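Local coordinates for mandelate racemase / muconate lactonizing enzyme family protein (Agrobacterium tumefaciens, PDB 4DXK) that probably acts as a lyase or racemase of the enolase superfamily, mandelate racemase subgroup, with a sodium ion bound in its barrel, at residues L290-R302 against T321-S333. Residues are numbered along the deposited sequence; the frame is centred on the assembly and turned at random.
Sequences LDISWCGGLSEAR and TGPVVLCASTHLS
Ile292 reaches the helix of 323-333 with its longer branch: CD1 lies 3.4 Å from Ala328 CB, tighter than ordinary van der Waals contact, and also packs against Ser329 OG. CG1 stands between the backbone N and the carbonyl carbon (chi1 60°), which directs the branch at the helix while CG2 touches Leu332 CD2. Leu332 serves as the second apolar centre. Its CD2 sits 3.9 Å from Ala301 CB, its CD1 meets the backbone of Arg302, and Leu298 and Leu332 run past each other in opposite directions, with Leu298 CD2 4.1 Å from Leu332 CB. At the other end, Val325 turns CG2 onto Ser293 CB (3.6 Å) and CG1 toward Ile292.

No direct hydrogen bond joins the two segments; two waters carry the polar links between them. One water donates to Asp291 OD2 and Ser293 OG and lies 2.7 Å from Thr321 OG1. Another accepts from Ile292 N and donates to Ser329 OG (2.8 Å), whose own proton goes to Val325 O from above the carbonyl plane. Within 290-302, Asp291 OD1 accepts from Ser293 N, closing an Asx turn, and also from Ser293 OG, so two donors grip one carboxylate oxygen. OD2 of the same carboxylate lies 3.5 Å above the centre of the Trp294 ring and is also hydrogen-bonded to His318 ND1.

The arrangement is that of successive beta-alpha units in the barrel: strand 287-290 leads through this turn into helix 297-310, strand 315-317 into helix 323-335, and the two helix segments cross at -35°. Pro317 of strand 315-317 packs on Leu332 and Ser329, helix 79-99 covers Ile292 and Leu298, and strand 30-35 flanks Trp294 and Thr321; the side chain of Trp294 lies about 7 Å from a bound sodium ion.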
loop_
_atom_site.group_PDB
_atom_site.type_symbol
_atom_site.label_atom_id
_atom_site.label_comp_id
_atom_site.label_asym_id
_atom_site.label_seq_id
_atom_site.Cartn_x
_atom_site.Cartn_y
_atom_site.Cartn_z
ATOM N N LEU A 290 -17.560 -23.034 -2.191
ATOM C CA LEU A 290 -18.769 -22.576 -1.529
ATOM C C LEU A 290 -19.662 -23.789 -1.330
ATOM O O LEU A 290 -19.478 -24.809 -1.998
ATOM C CB LEU A 290 -19.470 -21.498 -2.358
ATOM C CG LEU A 290 -19.867 -21.816 -3.800
ATOM C CD1 LEU A 290 -21.160 -22.612 -3.881
ATOM C CD2 LEU A 290 -20.010 -20.532 -4.599
ATOM N N ASP A 291 -20.616 -23.679 -0.414
ATOM C CA ASP A 291 -21.677 -24.657 -0.283
ATOM C C ASP A 291 -22.974 -23.892 -0.456
ATOM O O ASP A 291 -23.255 -22.962 0.307
ATOM C CB ASP A 291 -21.596 -25.338 1.090
ATOM C CG ASP A 291 -22.668 -26.392 1.291
ATOM O OD1 ASP A 291 -23.858 -26.044 1.130
ATOM O OD2 ASP A 291 -22.330 -27.560 1.594
ATOM N N ILE A 292 -23.753 -24.262 -1.471
ATOM C CA ILE A 292 -24.948 -23.508 -1.808
ATOM C C ILE A 292 -25.954 -23.446 -0.666
ATOM O O ILE A 292 -26.737 -22.503 -0.586
ATOM C CB ILE A 292 -25.636 -24.066 -3.069
ATOM C CG1 ILE A 292 -26.061 -25.512 -2.864
ATOM C CG2 ILE A 292 -24.730 -23.933 -4.290
ATOM C CD1 ILE A 292 -26.870 -26.036 -4.021
ATOM N N SER A 293 -25.934 -24.447 0.209
ATOM C CA SER A 293 -26.858 -24.500 1.344
ATOM C C SER A 293 -26.345 -23.781 2.588
ATOM O O SER A 293 -27.054 -23.720 3.602
ATOM C CB SER A 293 -27.231 -25.947 1.695
ATOM O OG SER A 293 -26.193 -26.628 2.374
ATOM N N TRP A 294 -25.115 -23.259 2.511
ATOM C CA TRP A 294 -24.471 -22.562 3.623
ATOM C C TRP A 294 -24.129 -21.111 3.275
ATOM O O TRP A 294 -23.722 -20.369 4.164
ATOM C CB TRP A 294 -23.175 -23.275 4.044
ATOM C CG TRP A 294 -23.358 -24.667 4.576
ATOM C CD1 TRP A 294 -24.529 -25.244 4.982
ATOM C CD2 TRP A 294 -22.341 -25.674 4.724
ATOM N NE1 TRP A 294 -24.299 -26.536 5.388
ATOM C CE2 TRP A 294 -22.966 -26.825 5.245
ATOM C CE3 TRP A 294 -20.957 -25.704 4.503
ATOM C CZ2 TRP A 294 -22.263 -27.997 5.530
ATOM C CZ3 TRP A 294 -20.261 -26.871 4.777
ATOM C CH2 TRP A 294 -20.912 -27.997 5.293
ATOM N N CYS A 295 -24.266 -20.711 2.003
ATOM C CA CYS A 295 -23.705 -19.434 1.547
ATOM C C CYS A 295 -24.732 -18.416 1.100
ATOM O O CYS A 295 -24.350 -17.319 0.692
ATOM C CB CYS A 295 -22.710 -19.659 0.397
ATOM S SG CYS A 295 -23.478 -20.046 -1.190
ATOM N N GLY A 296 -26.010 -18.785 1.128
ATOM C CA GLY A 296 -27.062 -17.920 0.610
ATOM C C GLY A 296 -27.793 -18.475 -0.606
ATOM O O GLY A 296 -28.469 -17.732 -1.326
ATOM N N GLY A 297 -27.638 -19.764 -0.871
ATOM C CA GLY A 297 -28.414 -20.422 -1.909
ATOM C C GLY A 297 -27.766 -20.362 -3.272
ATOM O O GLY A 297 -26.649 -19.856 -3.441
ATOM N N LEU A 298 -28.484 -20.874 -4.262
ATOM C CA LEU A 298 -28.059 -20.719 -5.644
ATOM C C LEU A 298 -27.976 -19.240 -6.011
ATOM O O LEU A 298 -27.160 -18.854 -6.843
ATOM C CB LEU A 298 -29.020 -21.441 -6.591
ATOM C CG LEU A 298 -28.852 -22.956 -6.660
ATOM C CD1 LEU A 298 -30.070 -23.625 -7.288
ATOM C CD2 LEU A 298 -27.594 -23.333 -7.425
ATOM N N SER A 299 -28.814 -18.407 -5.397
ATOM C CA SER A 299 -28.810 -16.974 -5.692
ATOM C C SER A 299 -27.466 -16.318 -5.360
ATOM O O SER A 299 -26.888 -15.623 -6.199
ATOM C CB SER A 299 -29.967 -16.267 -4.987
ATOM O OG SER A 299 -31.195 -16.699 -5.569
ATOM N N GLU A 300 -26.945 -16.527 -4.153
ATOM C CA GLU A 300 -25.618 -15.990 -3.858
ATOM C C GLU A 300 -24.545 -16.756 -4.610
ATOM O O GLU A 300 -23.612 -16.138 -5.135
ATOM C CB GLU A 300 -25.307 -15.970 -2.355
ATOM C CG GLU A 300 -26.085 -14.901 -1.602
ATOM C CD GLU A 300 -25.810 -13.488 -2.116
ATOM O OE1 GLU A 300 -24.631 -13.090 -2.226
ATOM O OE2 GLU A 300 -26.784 -12.754 -2.388
ATOM N N ALA A 301 -24.664 -18.081 -4.696
ATOM C CA ALA A 301 -23.623 -18.899 -5.302
ATOM C C ALA A 301 -23.359 -18.538 -6.752
ATOM O O ALA A 301 -22.207 -18.501 -7.187
ATOM C CB ALA A 301 -23.949 -20.367 -5.167
ATOM N N ARG A 302 -24.417 -18.282 -7.520
ATOM C CA ARG A 302 -24.229 -17.990 -8.933
ATOM C C ARG A 302 -23.466 -16.675 -9.107
ATOM O O ARG A 302 -22.694 -16.502 -10.056
ATOM C CB ARG A 302 -25.575 -17.988 -9.695
ATOM C CG ARG A 302 -26.483 -16.797 -9.450
ATOM C CD ARG A 302 -27.911 -17.125 -9.860
ATOM N NE ARG A 302 -28.845 -16.014 -9.765
ATOM C CZ ARG A 302 -29.430 -15.444 -10.813
ATOM N NH1 ARG A 302 -29.140 -15.839 -12.050
ATOM N NH2 ARG A 302 -30.302 -14.464 -10.623
ATOM N N THR A 321 -22.904 -33.958 1.411
ATOM C CA THR A 321 -23.882 -33.740 2.465
ATOM C C THR A 321 -25.178 -34.460 2.105
ATOM O O THR A 321 -25.264 -35.676 2.286
ATOM C CB THR A 321 -24.064 -32.237 2.773
ATOM O OG1 THR A 321 -24.322 -31.527 1.557
ATOM C CG2 THR A 321 -22.802 -31.685 3.416
ATOM N N GLY A 322 -26.177 -33.751 1.589
ATOM C CA GLY A 322 -27.397 -34.396 1.130
ATOM C C GLY A 322 -27.535 -34.447 -0.386
ATOM O O GLY A 322 -26.782 -33.791 -1.125
ATOM N N PRO A 323 -28.520 -35.213 -0.871
ATOM C CA PRO A 323 -28.669 -35.425 -2.317
ATOM C C PRO A 323 -29.159 -34.177 -3.050
ATOM O O PRO A 323 -28.801 -33.969 -4.208
ATOM C CB PRO A 323 -29.709 -36.551 -2.407
ATOM C CG PRO A 323 -30.465 -36.480 -1.111
ATOM C CD PRO A 323 -29.463 -36.035 -0.087
ATOM N N VAL A 324 -29.976 -33.356 -2.401
ATOM C CA VAL A 324 -30.474 -32.150 -3.067
ATOM C C VAL A 324 -29.335 -31.147 -3.275
ATOM O O VAL A 324 -29.213 -30.551 -4.344
ATOM C CB VAL A 324 -31.659 -31.514 -2.309
ATOM C CG1 VAL A 324 -32.051 -30.186 -2.929
ATOM C CG2 VAL A 324 -32.836 -32.469 -2.271
ATOM N N VAL A 325 -28.492 -30.973 -2.264
ATOM C CA VAL A 325 -27.324 -30.109 -2.424
ATOM C C VAL A 325 -26.398 -30.641 -3.513
ATOM O O VAL A 325 -25.912 -29.866 -4.330
ATOM C CB VAL A 325 -26.578 -29.860 -1.090
ATOM C CG1 VAL A 325 -25.204 -29.221 -1.320
ATOM C CG2 VAL A 325 -27.416 -28.966 -0.213
ATOM N N LEU A 326 -26.162 -31.947 -3.556
ATOM C CA LEU A 326 -25.356 -32.492 -4.640
ATOM C C LEU A 326 -25.976 -32.159 -5.999
ATOM O O LEU A 326 -25.287 -31.713 -6.925
ATOM C CB LEU A 326 -25.169 -34.001 -4.480
ATOM C CG LEU A 326 -24.470 -34.690 -5.657
ATOM C CD1 LEU A 326 -23.038 -34.190 -5.847
ATOM C CD2 LEU A 326 -24.479 -36.203 -5.490
ATOM N N CYS A 327 -27.284 -32.350 -6.117
ATOM C CA CYS A 327 -27.950 -32.118 -7.382
ATOM C C CYS A 327 -27.932 -30.642 -7.796
ATOM O O CYS A 327 -27.549 -30.301 -8.918
ATOM C CB CYS A 327 -29.381 -32.646 -7.322
ATOM S SG CYS A 327 -30.256 -32.396 -8.852
ATOM N N ALA A 328 -28.366 -29.757 -6.907
ATOM C CA ALA A 328 -28.384 -28.333 -7.224
ATOM C C ALA A 328 -26.971 -27.803 -7.505
ATOM O O ALA A 328 -26.775 -26.931 -8.361
ATOM C CB ALA A 328 -29.065 -27.559 -6.115
ATOM N N SER A 329 -25.981 -28.341 -6.796
ATOM C CA SER A 329 -24.601 -27.946 -7.054
ATOM C C SER A 329 -24.163 -28.383 -8.444
ATOM O O SER A 329 -23.401 -27.678 -9.121
ATOM C CB SER A 329 -23.659 -28.540 -6.014
ATOM O OG SER A 329 -23.965 -28.039 -4.722
ATOM N N THR A 330 -24.606 -29.566 -8.859
ATOM C CA THR A 330 -24.286 -30.044 -10.194
ATOM C C THR A 330 -24.905 -29.140 -11.262
ATOM O O THR A 330 -24.250 -28.825 -12.252
ATOM C CB THR A 330 -24.670 -31.523 -10.370
ATOM O OG1 THR A 330 -24.005 -32.305 -9.366
ATOM C CG2 THR A 330 -24.238 -32.033 -11.731
ATOM N N HIS A 331 -26.144 -28.684 -11.054
ATOM C CA HIS A 331 -26.732 -27.698 -11.977
ATOM C C HIS A 331 -25.845 -26.453 -12.084
ATOM O O HIS A 331 -25.560 -25.961 -13.176
ATOM C CB HIS A 331 -28.138 -27.266 -11.538
ATOM C CG HIS A 331 -29.206 -28.272 -11.823
ATOM N ND1 HIS A 331 -29.870 -28.336 -13.029
ATOM C CD2 HIS A 331 -29.728 -29.255 -11.050
ATOM C CE1 HIS A 331 -30.753 -29.318 -12.988
ATOM N NE2 HIS A 331 -30.688 -29.890 -11.797
ATOM N N LEU A 332 -25.412 -25.927 -10.945
ATOM C CA LEU A 332 -24.517 -24.772 -10.948
ATOM C C LEU A 332 -23.208 -25.057 -11.680
ATOM O O LEU A 332 -22.737 -24.238 -12.476
ATOM C CB LEU A 332 -24.238 -24.327 -9.521
ATOM C CG LEU A 332 -23.234 -23.180 -9.357
ATOM C CD1 LEU A 332 -23.703 -21.900 -10.038
ATOM C CD2 LEU A 332 -22.948 -22.939 -7.879
ATOM N N SER A 333 -22.653 -26.238 -11.449
ATOM C CA SER A 333 -21.402 -26.635 -12.078
ATOM C C SER A 333 -21.521 -26.871 -13.579
ATOM O O SER A 333 -20.526 -26.764 -14.280
ATOM C CB SER A 333 -20.847 -27.882 -11.397
ATOM O OG SER A 333 -20.393 -27.565 -10.095
HETATM O O HOH W 1 -24.551 -29.030 2.483
HETATM O O HOH W 2 -22.599 -26.498 -2.890
#